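Local coordinates for protein proto-oncogene vav (Homo sapiens, PDB 6NEW) that probably acts as a guanine nucleotide exchange factor for Rho-family GTPases such as Rac, using linked RhoGEF, PH and zinc-binding C1 domains, at residues Lys340-Glu343 and Gln344-Ala348; Asp39-Cys42 and Cys43-Glu47; Leu124-Gly127 and Arg128-Gln132; Arg221-Glu224 and Thr225-Ile229. One frame throughout, in Å; residues are numbered along the deposited sequence.

Contact 1 of 4, residues Lys340-Glu343 and Gln344-Ala348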
# COMPACT_ATOMS: atom_id res chain seq x y z
N LYS A 340 -22.13 -8.36 8.94
CA LYS A 340 -21.04 -7.82 8.14
C LYS A 340 -21.02 -6.27 8.15
O LYS A 340 -19.95 -5.70 8.33
CB LYS A 340 -21.07 -8.39 6.71
CG LYS A 340 -19.94 -7.90 5.80
CD LYS A 340 -18.54 -8.52 6.05
CE LYS A 340 -17.52 -7.74 5.25
NZ LYS A 340 -16.40 -8.58 4.78
N TRP A 341 -22.18 -5.62 7.98
CA TRP A 341 -22.28 -4.16 7.98
C TRP A 341 -21.92 -3.56 9.35
O TRP A 341 -21.22 -2.55 9.42
CB TRP A 341 -23.67 -3.70 7.53
CG TRP A 341 -23.83 -3.60 6.06
CD1 TRP A 341 -24.18 -4.60 5.20
CD2 TRP A 341 -23.67 -2.42 5.26
NE1 TRP A 341 -24.29 -4.11 3.92
CE2 TRP A 341 -23.99 -2.76 3.93
CE3 TRP A 341 -23.31 -1.09 5.54
CZ2 TRP A 341 -23.95 -1.84 2.88
CZ3 TRP A 341 -23.27 -0.17 4.51
CH2 TRP A 341 -23.58 -0.55 3.19
N MET A 342 -22.41 -4.21 10.42
CA MET A 342 -22.19 -3.87 11.82
C MET A 342 -20.71 -3.87 12.15
O MET A 342 -20.21 -2.93 12.77
CB MET A 342 -22.90 -4.89 12.71
CG MET A 342 -22.73 -4.63 14.18
SD MET A 342 -24.14 -3.72 14.78
CE MET A 342 -25.28 -5.06 14.82
N GLU A 343 -20.02 -4.94 11.75
CA GLU A 343 -18.59 -5.14 11.92
C GLU A 343 -17.81 -4.02 11.17
O GLU A 343 -16.84 -3.48 11.70
CB GLU A 343 -18.23 -6.54 11.41
CG GLU A 343 -16.77 -6.96 11.52
CD GLU A 343 -16.44 -8.09 10.55
OE1 GLU A 343 -15.74 -7.82 9.55
OE2 GLU A 343 -16.97 -9.21 10.75
N GLN A 344 -18.29 -3.62 9.97
CA GLN A 344 -17.67 -2.55 9.20
C GLN A 344 -17.89 -1.15 9.81
O GLN A 344 -17.00 -0.31 9.69
CB GLN A 344 -18.10 -2.60 7.73
CG GLN A 344 -17.63 -3.87 6.99
CD GLN A 344 -16.15 -4.00 6.88
OE1 GLN A 344 -15.45 -3.08 6.43
NE2 GLN A 344 -15.62 -5.12 7.29
N PHE A 345 -19.05 -0.91 10.48
CA PHE A 345 -19.33 0.37 11.16
C PHE A 345 -18.40 0.50 12.39
O PHE A 345 -17.86 1.58 12.65
CB PHE A 345 -20.79 0.45 11.62
CG PHE A 345 -21.74 1.09 10.64
CD1 PHE A 345 -21.91 2.47 10.61
CD2 PHE A 345 -22.53 0.32 9.80
CE1 PHE A 345 -22.80 3.06 9.72
CE2 PHE A 345 -23.43 0.91 8.92
CZ PHE A 345 -23.56 2.28 8.89
N GLU A 346 -18.19 -0.62 13.10
CA GLU A 346 -17.29 -0.69 14.25
C GLU A 346 -15.86 -0.40 13.83
O GLU A 346 -15.20 0.41 14.47
CB GLU A 346 -17.39 -2.05 14.96
CG GLU A 346 -18.69 -2.20 15.76
CD GLU A 346 -19.10 -3.62 16.15
OE1 GLU A 346 -18.49 -4.59 15.65
OE2 GLU A 346 -20.06 -3.75 16.95
N MET A 347 -15.41 -1.00 12.71
CA MET A 347 -14.09 -0.80 12.14
C MET A 347 -13.90 0.64 11.68
O MET A 347 -12.84 1.20 11.93
CB MET A 347 -13.85 -1.77 10.97
CG MET A 347 -13.45 -3.17 11.39
SD MET A 347 -13.46 -4.41 10.03
CE MET A 347 -12.19 -3.74 8.95
N ALA A 348 -14.95 1.27 11.07
CA ALA A 348 -14.94 2.67 10.63
C ALA A 348 -14.81 3.67 11.83
O ALA A 348 -13.96 4.56 11.79
CB ALA A 348 -16.18 2.97 9.84
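Trp341 and Phe345 meet at their rims, one helical turn apart. Phe345 CE2 sits at the edge of the indole, close to its plane, 3.9 Å from Trp341 CE3. The phenyl ring has the carbonyl of Trp341 at its own edge, with Phe345 CD2 3.2 Å from Trp341 O. Elsewhere in the chain, Phe332 stacks on the indole, and the ring of Phe317 meets that of Phe345 at a steep angle. Both rings also reach Leu272. This is the C-terminal helix of the PH domain, helix 335-352, which packs its buried face against the strands of the domain. Met342 belongs to the same face and touches Val300. Regular i to i+4 bonds carry the backbone: Phe345 N to Trp341 O is 2.9 Å, and Glu346 N to Met342 O is 3.1 Å. Glu343, Glu346 and Met347 lie on the more exposed side of the helix. Glu343 and Met347 run side by side in the same direction, with Glu343 OE1 4.1 Å from Met347 SD. Glu346 has CG anti to its carbonyl carbon (chi1 -73°). This lays CG 3.4 Å from Met342 O, and OE2 ends 3.9 Å from Met342 CG.

Contact 2 of 4, residues Asp39-Cys42 and Cys43-Glu47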
# COMPACT_ATOMS: atom_id res chain seq x y z
N ASP A 39 30.42 -20.58 7.52
CA ASP A 39 30.35 -21.00 6.12
C ASP A 39 28.99 -20.67 5.50
O ASP A 39 28.95 -20.23 4.36
CB ASP A 39 30.72 -22.48 5.93
CG ASP A 39 32.19 -22.83 6.12
OD1 ASP A 39 33.05 -21.95 5.87
OD2 ASP A 39 32.48 -24.00 6.47
N LYS A 40 27.88 -20.85 6.27
CA LYS A 40 26.51 -20.52 5.85
C LYS A 40 26.34 -19.01 5.75
O LYS A 40 25.70 -18.53 4.82
CB LYS A 40 25.48 -21.10 6.83
CG LYS A 40 24.98 -22.48 6.43
CD LYS A 40 24.13 -23.10 7.53
CE LYS A 40 23.72 -24.52 7.20
NZ LYS A 40 22.89 -25.12 8.28
N ARG A 41 26.94 -18.26 6.70
CA ARG A 41 26.93 -16.79 6.78
C ARG A 41 27.67 -16.19 5.58
O ARG A 41 27.23 -15.18 5.04
CB ARG A 41 27.53 -16.33 8.13
CG ARG A 41 27.64 -14.84 8.33
CD ARG A 41 29.10 -14.43 8.32
NE ARG A 41 29.23 -12.98 8.33
CZ ARG A 41 30.37 -12.32 8.18
NH1 ARG A 41 31.51 -12.98 7.99
NH2 ARG A 41 30.39 -11.00 8.19
N CYS A 42 28.78 -16.82 5.16
CA CYS A 42 29.57 -16.38 4.01
C CYS A 42 28.84 -16.65 2.70
O CYS A 42 28.99 -15.88 1.75
CB CYS A 42 30.97 -16.98 4.04
SG CYS A 42 32.03 -16.29 5.33
N CYS A 43 28.01 -17.71 2.66
CA CYS A 43 27.20 -18.06 1.49
C CYS A 43 26.08 -17.03 1.29
O CYS A 43 25.68 -16.77 0.15
CB CYS A 43 26.65 -19.48 1.61
SG CYS A 43 27.88 -20.78 1.36
N CYS A 44 25.56 -16.47 2.41
CA CYS A 44 24.50 -15.46 2.42
C CYS A 44 25.05 -14.16 1.89
O CYS A 44 24.38 -13.52 1.08
CB CYS A 44 23.90 -15.31 3.81
SG CYS A 44 22.95 -16.74 4.37
N LEU A 45 26.29 -13.80 2.30
CA LEU A 45 26.99 -12.59 1.84
C LEU A 45 27.31 -12.65 0.35
O LEU A 45 27.21 -11.64 -0.33
CB LEU A 45 28.29 -12.35 2.64
CG LEU A 45 28.16 -12.00 4.13
CD1 LEU A 45 29.49 -12.14 4.82
CD2 LEU A 45 27.64 -10.59 4.34
N ARG A 46 27.65 -13.85 -0.14
CA ARG A 46 27.95 -14.13 -1.55
C ARG A 46 26.68 -13.98 -2.40
O ARG A 46 26.74 -13.36 -3.47
CB ARG A 46 28.53 -15.54 -1.72
CG ARG A 46 30.02 -15.57 -2.01
CD ARG A 46 30.49 -16.98 -2.34
NE ARG A 46 30.47 -17.88 -1.18
CZ ARG A 46 31.46 -17.99 -0.30
NH1 ARG A 46 32.57 -17.28 -0.43
NH2 ARG A 46 31.34 -18.83 0.73
N GLU A 47 25.54 -14.54 -1.90
CA GLU A 47 24.23 -14.46 -2.57
C GLU A 47 23.77 -13.00 -2.66
O GLU A 47 23.40 -12.57 -3.74
CB GLU A 47 23.17 -15.32 -1.88
CG GLU A 47 22.10 -15.80 -2.84
CD GLU A 47 20.84 -16.38 -2.22
OE1 GLU A 47 20.96 -17.18 -1.25
OE2 GLU A 47 19.74 -16.09 -2.72
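Leu45 covers one face of the Arg41 guanidinium with a methyl group. Leu45 CD1 lies over the centre of the flat group, 3.5 Å from Arg41 CZ. Arg41 starts with CG opposite its backbone N (chi1 177°) and bends at chi2, which carries the guanidinium across the Leu45 side chain. Arg46 treats Cys42 differently: the carbonyl oxygen Cys42 O lies over one guanidinium face, off toward the rim, and Arg46 NH2 is 3.8 Å from Cys42 CB. The same oxygen accepts the backbone bond from Arg46 N at 3.1 Å. One residue earlier, Leu45 N bonds to Arg41 O, 3.2 Å. Cys43 and Cys44 turn their sulfurs back along the helix, with Cys43 SG 3.2 Å from Asp39 O and Cys44 SG 3.3 Å from Lys40 O. Further out, Arg41 NH2 forms a salt bridge with Glu198 on helix 196-235, and Leu45 packs on Leu189 of helix 182-191. The contact thus joins the start of the long helix 37-71 to two other helices of the RhoGEF domain. An alanine in place of Arg41 would probably leave Glu198 without its charged mate and uncover the Leu45 methyl. The buried charge of Arg41 is met by a carboxylate, and weakly by Gly108 O, while a hydrocarbon covers one flat face.

Contact 3 of 4, residues Leu124-Gly127 and Arg128-Gln132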
# COMPACT_ATOMS: atom_id res chain seq x y z
N LEU A 124 12.67 4.34 -1.70
CA LEU A 124 11.24 4.65 -1.68
C LEU A 124 10.68 4.97 -3.08
O LEU A 124 9.47 5.00 -3.27
CB LEU A 124 10.90 5.73 -0.66
CG LEU A 124 10.83 5.26 0.80
CD1 LEU A 124 10.74 6.43 1.73
CD2 LEU A 124 9.63 4.33 1.03
N VAL A 125 11.59 5.11 -4.07
CA VAL A 125 11.29 5.31 -5.48
C VAL A 125 10.61 4.05 -6.03
O VAL A 125 10.00 4.09 -7.11
CB VAL A 125 12.52 5.76 -6.30
CG1 VAL A 125 13.01 7.15 -5.90
CG2 VAL A 125 13.66 4.73 -6.24
N TYR A 126 10.65 2.95 -5.24
CA TYR A 126 9.97 1.69 -5.55
C TYR A 126 8.47 1.83 -5.32
O TYR A 126 7.69 1.03 -5.83
CB TYR A 126 10.56 0.50 -4.76
CG TYR A 126 11.74 -0.14 -5.46
CD1 TYR A 126 11.55 -1.02 -6.52
CD2 TYR A 126 13.04 0.17 -5.09
CE1 TYR A 126 12.63 -1.59 -7.18
CE2 TYR A 126 14.13 -0.39 -5.74
CZ TYR A 126 13.92 -1.27 -6.79
OH TYR A 126 15.00 -1.83 -7.42
N GLY A 127 8.09 2.86 -4.55
CA GLY A 127 6.70 3.23 -4.32
C GLY A 127 6.11 3.68 -5.65
O GLY A 127 5.20 3.02 -6.17
N ARG A 128 6.76 4.70 -6.28
CA ARG A 128 6.44 5.25 -7.61
C ARG A 128 6.45 4.16 -8.70
O ARG A 128 5.63 4.23 -9.61
CB ARG A 128 7.42 6.39 -7.97
CG ARG A 128 7.00 7.27 -9.16
CD ARG A 128 8.12 8.24 -9.51
NE ARG A 128 7.78 9.17 -10.60
CZ ARG A 128 7.89 8.89 -11.90
NH1 ARG A 128 8.27 7.69 -12.30
NH2 ARG A 128 7.59 9.81 -12.80
N TYR A 129 7.36 3.14 -8.59
CA TYR A 129 7.48 2.04 -9.56
C TYR A 129 6.34 1.05 -9.47
O TYR A 129 5.64 0.85 -10.45
CB TYR A 129 8.85 1.28 -9.44
CG TYR A 129 9.09 0.29 -10.57
CD1 TYR A 129 9.61 0.70 -11.80
CD2 TYR A 129 8.74 -1.06 -10.43
CE1 TYR A 129 9.77 -0.19 -12.86
CE2 TYR A 129 8.89 -1.96 -11.49
CZ TYR A 129 9.41 -1.52 -12.70
OH TYR A 129 9.58 -2.41 -13.73
N CYS A 130 6.22 0.39 -8.31
CA CYS A 130 5.29 -0.70 -8.04
C CYS A 130 3.83 -0.29 -8.15
O CYS A 130 2.99 -1.15 -8.45
CB CYS A 130 5.61 -1.36 -6.70
SG CYS A 130 7.25 -2.12 -6.65
N SER A 131 3.55 1.00 -7.96
CA SER A 131 2.20 1.52 -8.11
C SER A 131 1.81 1.44 -9.59
O SER A 131 0.78 0.85 -9.93
CB SER A 131 2.11 2.95 -7.59
OG SER A 131 2.84 3.90 -8.34
N GLN A 132 2.69 1.97 -10.48
CA GLN A 132 2.50 2.05 -11.93
C GLN A 132 2.99 0.81 -12.74
O GLN A 132 3.17 0.95 -13.95
CB GLN A 132 3.15 3.34 -12.47
CG GLN A 132 2.41 4.62 -12.05
CD GLN A 132 3.19 5.91 -12.21
OE1 GLN A 132 4.42 5.95 -12.16
NE2 GLN A 132 2.47 7.01 -12.33
O HOH W 1 8.40 7.26 -4.90
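The short helix 125-131 of the RhoGEF domain brings Tyr126 and Cys130 together across one turn. Cys130 SG lies at the edge of the Tyr126 ring, near its plane, 4.4 Å from Tyr126 CD1. The sulfur also approaches the backbone, 3.3 Å from Tyr126 O. That oxygen accepts Cys130 N at 3.0 Å in a nearly straight bond (167°), with the donor above the carbonyl plane. Both side chains face Val216 of helix 196-235, so this turn is wedged into the helical bundle. Tyr126 OH bonds to Tyr55 OH, and Tyr129 OH bonds to Leu172 O. At the first turn, a water donates to Leu124 O and weakly accepts from Arg128 N; it bridges a 4.1 Å separation between Leu124 O and Arg128 N. At the last turn, Ser131 N bonds to Gly127 O, 3.2 Å, nearly along the C=O axis. Ser131 OG sits between its backbone N and carbonyl carbon (chi1 67°), which turns it back to donate to Arg128 O at 3.1 Å from above the carbonyl plane. With an alanine here, Arg128 O would probably be left without this hydroxyl partner. Ser131 also touches Val219 of helix 196-235.

Contact 4 of 4, residues Arg221-Glu224 and Thr225-Ile229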
# COMPACT_ATOMS: atom_id res chain seq x y z
N ARG A 221 -1.74 -1.28 -2.56
CA ARG A 221 -3.02 -1.38 -1.92
C ARG A 221 -3.82 -0.10 -1.94
O ARG A 221 -4.98 -0.15 -2.09
CB ARG A 221 -2.84 -1.87 -0.51
CG ARG A 221 -3.34 -3.27 -0.30
CD ARG A 221 -3.00 -3.80 1.07
NE ARG A 221 -2.42 -5.13 0.97
CZ ARG A 221 -1.33 -5.51 1.64
NH1 ARG A 221 -0.84 -6.73 1.50
NH2 ARG A 221 -0.72 -4.66 2.45
N ASP A 222 -3.15 1.03 -1.78
CA ASP A 222 -3.77 2.36 -1.78
C ASP A 222 -4.24 2.82 -3.15
O ASP A 222 -5.30 3.46 -3.25
CB ASP A 222 -2.86 3.40 -1.14
CG ASP A 222 -2.79 3.36 0.37
OD1 ASP A 222 -3.46 2.48 0.98
OD2 ASP A 222 -2.10 4.21 0.96
N ASN A 223 -3.47 2.52 -4.21
CA ASN A 223 -3.89 2.88 -5.56
C ASN A 223 -5.14 2.13 -5.99
O ASN A 223 -6.02 2.73 -6.60
CB ASN A 223 -2.78 2.71 -6.57
CG ASN A 223 -1.66 3.70 -6.45
OD1 ASN A 223 -1.78 4.80 -5.88
ND2 ASN A 223 -0.55 3.33 -7.02
N GLU A 224 -5.29 0.88 -5.56
CA GLU A 224 -6.52 0.11 -5.82
C GLU A 224 -7.71 0.78 -5.13
O GLU A 224 -8.79 0.86 -5.73
CB GLU A 224 -6.40 -1.30 -5.25
CG GLU A 224 -5.39 -2.18 -5.96
CD GLU A 224 -4.81 -3.27 -5.09
OE1 GLU A 224 -5.57 -3.79 -4.24
OE2 GLU A 224 -3.61 -3.62 -5.25
N THR A 225 -7.49 1.24 -3.85
CA THR A 225 -8.49 1.95 -3.03
C THR A 225 -8.88 3.24 -3.72
O THR A 225 -10.07 3.50 -3.87
CB THR A 225 -7.96 2.17 -1.60
OG1 THR A 225 -7.71 0.91 -0.97
CG2 THR A 225 -8.90 2.96 -0.74
N LEU A 226 -7.88 4.04 -4.16
CA LEU A 226 -8.11 5.30 -4.84
C LEU A 226 -8.81 5.09 -6.18
O LEU A 226 -9.64 5.92 -6.56
CB LEU A 226 -6.82 6.15 -4.97
CG LEU A 226 -6.20 6.65 -3.63
CD1 LEU A 226 -4.75 7.04 -3.79
CD2 LEU A 226 -6.97 7.80 -3.03
N ARG A 227 -8.55 3.96 -6.85
CA ARG A 227 -9.21 3.59 -8.11
C ARG A 227 -10.68 3.27 -7.86
O ARG A 227 -11.55 3.76 -8.59
CB ARG A 227 -8.49 2.45 -8.82
CG ARG A 227 -8.09 2.82 -10.25
CD ARG A 227 -7.11 1.84 -10.88
NE ARG A 227 -5.72 2.29 -10.75
CZ ARG A 227 -4.76 1.63 -10.09
NH1 ARG A 227 -5.04 0.48 -9.49
NH2 ARG A 227 -3.53 2.11 -10.05
N GLN A 228 -10.96 2.55 -6.77
CA GLN A 228 -12.29 2.20 -6.30
C GLN A 228 -13.07 3.46 -5.88
O GLN A 228 -14.26 3.56 -6.20
CB GLN A 228 -12.17 1.19 -5.15
CG GLN A 228 -13.44 0.94 -4.35
CD GLN A 228 -13.19 0.09 -3.13
OE1 GLN A 228 -12.10 0.06 -2.53
NE2 GLN A 228 -14.23 -0.61 -2.72
N ILE A 229 -12.41 4.44 -5.20
CA ILE A 229 -13.02 5.72 -4.79
C ILE A 229 -13.41 6.51 -6.04
O ILE A 229 -14.53 7.02 -6.11
CB ILE A 229 -12.13 6.52 -3.79
CG1 ILE A 229 -12.15 5.89 -2.38
CG2 ILE A 229 -12.52 8.02 -3.73
CD1 ILE A 229 -10.90 6.22 -1.56
O HOH W 2 -5.75 1.14 1.04
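Backbone hydrogen bonds join residues 222-224 to residues 226-228 in the alpha-helical pattern. Leu226 N to Asp222 O and Arg227 N to Asn223 O are both 2.8 Å. Gln228 N to Glu224 O follows at 2.9 Å, while Thr225 N to Arg221 O is weak. A water makes the side-chain polar link. It is hydrogen-bonded to Asp222 OD1 at 2.7 Å and to Thr225 OG1 at 2.8 Å. The threonine hydroxyl is anti to its carbonyl carbon (chi1 -62°), which brings Thr225 OG1 to 3.1 Å from Arg221 O. The other carboxylate oxygen, Asp222 OD2, accepts backbone N-H groups of Thr385 and Phe386, in the C1 domain. Arg221 instead pairs with Glu218, close by on the same helix. The charged ends of Glu224 and Arg227 do not meet. The remaining contacts are packing. Arg227 bends at chi3 and folds its guanidinium back, so that Asn223 O lies over one face, offset toward the rim. Arg227 NH2 reaches Asn223 CB at 3.6 Å. Leu226 lays CG 3.3 Å from Asp222 O. Leu226 and Ile229 also touch Phe386. The contact lies on the long helix 196-235, with the C1 domain against one part of it and Pro249, at the start of PH strand 249-258, touching Thr225, Gln228 and Ile229.

How the contacts relate
Along the chain the order is contact 2, contact 3, contact 4, contact 1. Contacts 2 and 3 belong to the RhoGEF domain, on helices 37-71 and 125-131, with centres about 30 Å apart. Contact 4 is on helix 196-235, which runs from the RhoGEF bundle toward the PH domain. It lies beside contact 3, where Ser131 and Asn223 approach so closely that the detail is doubtful; their centres are about 15 Å apart. Contact 1 is on helix 335-352 of the PH domain, its centre about 20 Å from that of contact 4 and about 49 Å from that of contact 2, across the chain's centre. Helix 196-235 thus physically links the exchange-factor bundle to the PH and C1 domains.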